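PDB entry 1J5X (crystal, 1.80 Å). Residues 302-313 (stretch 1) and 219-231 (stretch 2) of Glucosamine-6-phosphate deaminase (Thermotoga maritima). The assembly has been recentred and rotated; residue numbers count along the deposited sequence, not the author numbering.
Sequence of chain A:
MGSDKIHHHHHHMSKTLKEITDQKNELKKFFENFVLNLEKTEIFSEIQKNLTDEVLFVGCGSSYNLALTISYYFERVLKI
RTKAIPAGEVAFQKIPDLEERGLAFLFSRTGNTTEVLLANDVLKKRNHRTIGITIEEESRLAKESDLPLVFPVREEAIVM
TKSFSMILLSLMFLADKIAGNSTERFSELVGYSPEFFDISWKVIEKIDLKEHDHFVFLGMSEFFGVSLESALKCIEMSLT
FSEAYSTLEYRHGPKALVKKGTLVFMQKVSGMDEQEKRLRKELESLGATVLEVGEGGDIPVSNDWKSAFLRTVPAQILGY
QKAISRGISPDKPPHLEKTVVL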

# COMPACT_ATOMS: atom_id res chain seq x y z
N SER A 302 -12.92 0.25 9.99
CA SER A 302 -12.47 -0.73 11.00
C SER A 302 -11.00 -0.56 11.38
O SER A 302 -10.16 -0.34 10.51
CB SER A 302 -12.66 -2.15 10.47
OG SER A 302 -11.99 -3.12 11.25
N ASN A 303 -10.69 -0.73 12.66
CA ASN A 303 -9.29 -0.62 13.10
C ASN A 303 -8.60 -1.98 13.11
O ASN A 303 -7.46 -2.13 13.59
CB ASN A 303 -9.20 0.04 14.48
CG ASN A 303 -9.71 1.46 14.45
OD1 ASN A 303 -9.53 2.17 13.45
ND2 ASN A 303 -10.33 1.91 15.54
N ASP A 304 -9.26 -2.95 12.51
CA ASP A 304 -8.68 -4.29 12.42
C ASP A 304 -7.77 -4.29 11.19
O ASP A 304 -8.04 -3.53 10.23
CB ASP A 304 -9.74 -5.33 12.20
CG ASP A 304 -9.16 -6.68 12.03
OD1 ASP A 304 -9.30 -7.20 10.91
OD2 ASP A 304 -8.50 -7.18 13.00
N TRP A 305 -6.78 -5.16 11.21
CA TRP A 305 -5.76 -5.24 10.14
C TRP A 305 -6.32 -5.45 8.75
O TRP A 305 -5.70 -5.02 7.77
CB TRP A 305 -4.74 -6.35 10.42
CG TRP A 305 -4.06 -6.16 11.78
CD1 TRP A 305 -4.12 -7.02 12.86
CD2 TRP A 305 -3.21 -5.08 12.17
NE1 TRP A 305 -3.34 -6.54 13.90
CE2 TRP A 305 -2.77 -5.35 13.50
CE3 TRP A 305 -2.78 -3.90 11.54
CZ2 TRP A 305 -1.90 -4.48 14.21
CZ3 TRP A 305 -1.92 -3.03 12.25
CH2 TRP A 305 -1.48 -3.35 13.58
N LYS A 306 -7.46 -6.14 8.66
CA LYS A 306 -8.08 -6.40 7.35
C LYS A 306 -8.41 -5.11 6.59
O LYS A 306 -8.55 -5.14 5.37
CB LYS A 306 -9.39 -7.22 7.51
CG LYS A 306 -9.16 -8.74 7.78
CD LYS A 306 -10.56 -9.46 7.75
CE LYS A 306 -10.45 -10.89 8.38
NZ LYS A 306 -9.89 -10.90 9.74
N SER A 307 -8.59 -3.98 7.28
CA SER A 307 -8.94 -2.74 6.57
C SER A 307 -7.71 -2.18 5.78
O SER A 307 -7.85 -1.15 5.13
CB SER A 307 -9.39 -1.65 7.59
OG SER A 307 -8.33 -1.39 8.50
N ALA A 308 -6.56 -2.81 5.89
CA ALA A 308 -5.36 -2.31 5.22
C ALA A 308 -5.57 -2.05 3.74
O ALA A 308 -5.04 -1.04 3.24
CB ALA A 308 -4.16 -3.27 5.42
N PHE A 309 -6.38 -2.89 3.07
CA PHE A 309 -6.57 -2.70 1.63
C PHE A 309 -7.37 -1.43 1.23
O PHE A 309 -7.41 -1.05 0.05
CB PHE A 309 -7.17 -3.95 1.02
CG PHE A 309 -8.64 -4.13 1.30
CD1 PHE A 309 -9.05 -4.79 2.47
CD2 PHE A 309 -9.61 -3.61 0.42
CE1 PHE A 309 -10.43 -4.92 2.74
CE2 PHE A 309 -10.96 -3.73 0.67
CZ PHE A 309 -11.39 -4.39 1.84
N LEU A 310 -8.02 -0.79 2.20
CA LEU A 310 -8.71 0.46 1.92
C LEU A 310 -7.92 1.67 2.45
O LEU A 310 -8.21 2.81 2.09
CB LEU A 310 -10.03 0.50 2.65
CG LEU A 310 -11.15 -0.47 2.29
CD1 LEU A 310 -12.32 -0.30 3.30
CD2 LEU A 310 -11.65 -0.13 0.86
N ARG A 311 -6.96 1.44 3.35
CA ARG A 311 -6.38 2.59 4.02
C ARG A 311 -5.42 3.53 3.32
O ARG A 311 -4.99 4.50 3.94
CB ARG A 311 -5.82 2.21 5.40
CG ARG A 311 -6.98 1.95 6.48
CD ARG A 311 -6.40 1.21 7.69
NE ARG A 311 -7.34 1.13 8.83
CZ ARG A 311 -7.35 2.00 9.84
NH1 ARG A 311 -6.47 3.02 9.86
NH2 ARG A 311 -8.22 1.82 10.87
N THR A 312 -5.06 3.23 2.09
CA THR A 312 -4.24 4.22 1.34
C THR A 312 -5.18 5.17 0.56
O THR A 312 -4.75 6.18 0.00
CB THR A 312 -3.22 3.58 0.34
OG1 THR A 312 -3.87 2.87 -0.70
CG2 THR A 312 -2.27 2.64 1.10
N VAL A 313 -6.46 4.89 0.54
CA VAL A 313 -7.40 5.76 -0.20
C VAL A 313 -7.36 7.22 0.30
O VAL A 313 -7.29 8.16 -0.51
CB VAL A 313 -8.84 5.19 -0.10
CG1 VAL A 313 -9.87 6.20 -0.65
CG2 VAL A 313 -8.94 3.92 -0.90
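Stretch 2 (219-231) GMSEFFGVSLESA

How does stretch 2 approach stretch 1? Met220 and Ser221 form a short loop, and from Glu222 the chain is helical to Ala231 and beyond. The two segments run in the same general sense: Phe223 CA lies 6.5 Å from Ala308 CA, and farther along Ser230 CA comes within 5.5 Å of Thr312 CA. No direct hydrogen bond joins them.

What does the start of stretch 2 meet? It meets the indole of Trp305. Met220 O lies at the edge of that ring, 3.3 Å from Trp305 CZ3, while its selenium-bearing end leads away. Ser221, with phi positive at 50°, occupies the N-cap position without a side-chain capping bond; its CB is 3.8 Å from Trp305 CH2. Glu222 has OE1 over a face of the indole, 3.5 Å from Trp305 CE3.

Why is Phe223 central? Its ring, the side chain at chi1 -66° (m), is held between two partners. Trp305 turns its edge toward one face, with CE3 3.8 Å from Phe223 CE1 and the planes at 61°. On the opposite face the Arg311 guanidinium stacks nearly flat, its NE 3.4 Å from Phe223 CZ. Asp304 O reaches the ring edge, 3.6 Å from Phe223 CZ.

How does the helix continue the contact? Phe224 and Gly225 take no part, but Val226, one turn on from Phe223, points toward stretch 1, placing CG2 4.1 Å from Ala308 CB and CG1 3.6 Å from Thr312 CG2. Ser227 and Leu228 make no contact. Glu229 returns to the contact, its CG 3.7 Å from Thr312 CG2, and a water bridges Glu229 OE2 and Thr312 OG1, 3.0 Å from each. Ser230 OG donates to Val226 O within the helix (2.8 Å); a second water donates to Ser230 OG at 3.0 Å and to Arg311 O at 2.6 Å.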

# COMPACT_ATOMS: atom_id res chain seq x y z
N GLY A 219 1.59 4.84 11.23
CA GLY A 219 0.79 3.61 11.40
C GLY A 219 1.71 2.48 11.81
O GLY A 219 2.91 2.52 11.50
N MSE A 220 1.19 1.47 12.52
CA MSE A 220 2.01 0.34 12.91
C MSE A 220 1.79 -0.90 12.06
O MSE A 220 0.68 -1.12 11.55
CB MSE A 220 1.70 -0.09 14.38
CG MSE A 220 2.05 1.03 15.35
SE MSE A 220 1.61 0.24 17.15
CE MSE A 220 2.64 1.51 18.34
N SER A 221 2.85 -1.71 11.96
CA SER A 221 2.82 -2.98 11.27
C SER A 221 2.22 -2.85 9.88
O SER A 221 2.76 -2.10 9.09
CB SER A 221 2.01 -3.99 12.12
OG SER A 221 2.56 -4.01 13.42
N GLU A 222 1.16 -3.61 9.56
CA GLU A 222 0.55 -3.45 8.23
C GLU A 222 0.22 -1.97 7.93
O GLU A 222 0.34 -1.54 6.75
CB GLU A 222 -0.76 -4.20 8.07
CG GLU A 222 -0.62 -5.70 7.96
CD GLU A 222 -0.54 -6.39 9.38
OE1 GLU A 222 -0.03 -5.79 10.34
OE2 GLU A 222 -0.95 -7.57 9.51
N PHE A 223 -0.18 -1.21 8.96
CA PHE A 223 -0.53 0.22 8.73
C PHE A 223 0.68 1.11 8.49
O PHE A 223 0.53 2.26 8.05
CB PHE A 223 -1.38 0.74 9.87
CG PHE A 223 -2.75 0.08 9.95
CD1 PHE A 223 -3.15 -0.87 8.96
CD2 PHE A 223 -3.59 0.40 11.01
CE1 PHE A 223 -4.40 -1.50 9.01
CE2 PHE A 223 -4.85 -0.22 11.10
CZ PHE A 223 -5.26 -1.18 10.09
N PHE A 224 1.87 0.61 8.85
CA PHE A 224 3.13 1.33 8.52
C PHE A 224 3.32 1.14 7.01
O PHE A 224 3.67 2.09 6.31
CB PHE A 224 4.35 0.71 9.22
CG PHE A 224 5.64 1.32 8.76
CD1 PHE A 224 5.88 2.68 8.92
CD2 PHE A 224 6.56 0.53 8.05
CE1 PHE A 224 7.01 3.28 8.38
CE2 PHE A 224 7.73 1.14 7.51
CZ PHE A 224 7.93 2.51 7.67
N GLY A 225 3.12 -0.08 6.50
CA GLY A 225 3.22 -0.29 5.06
C GLY A 225 2.22 0.63 4.32
O GLY A 225 2.52 1.22 3.28
N VAL A 226 1.00 0.75 4.89
CA VAL A 226 -0.02 1.62 4.28
C VAL A 226 0.52 3.05 4.31
O VAL A 226 0.29 3.82 3.37
CB VAL A 226 -1.35 1.59 5.11
CG1 VAL A 226 -2.27 2.73 4.69
CG2 VAL A 226 -2.06 0.22 4.90
N SER A 227 1.20 3.39 5.41
CA SER A 227 1.78 4.75 5.59
C SER A 227 2.91 5.01 4.59
O SER A 227 2.98 6.09 3.98
CB SER A 227 2.22 4.92 7.05
OG SER A 227 1.03 4.98 7.90
N LEU A 228 3.75 4.00 4.34
CA LEU A 228 4.83 4.21 3.37
C LEU A 228 4.25 4.46 2.00
O LEU A 228 4.73 5.37 1.25
CB LEU A 228 5.74 2.99 3.24
CG LEU A 228 7.10 3.02 3.89
CD1 LEU A 228 7.83 1.79 3.29
CD2 LEU A 228 7.94 4.36 3.66
N GLU A 229 3.25 3.66 1.63
CA GLU A 229 2.59 3.80 0.35
C GLU A 229 1.88 5.20 0.32
O GLU A 229 1.97 5.92 -0.70
CB GLU A 229 1.55 2.68 0.13
CG GLU A 229 0.67 2.80 -1.15
CD GLU A 229 1.45 2.79 -2.48
OE1 GLU A 229 2.70 2.70 -2.45
OE2 GLU A 229 0.78 2.86 -3.53
N SER A 230 1.29 5.61 1.45
CA SER A 230 0.60 6.92 1.46
C SER A 230 1.61 8.06 1.13
O SER A 230 1.35 8.97 0.30
CB SER A 230 0.01 7.16 2.82
OG SER A 230 -1.11 6.27 2.99
N ALA A 231 2.76 8.02 1.77
CA ALA A 231 3.75 9.06 1.50
C ALA A 231 4.16 9.07 0.06
O ALA A 231 4.29 10.14 -0.56
CB ALA A 231 4.98 8.88 2.45
O HOH W 1 -2.15 3.10 -3.14
O HOH W 2 -4.01 6.84 3.59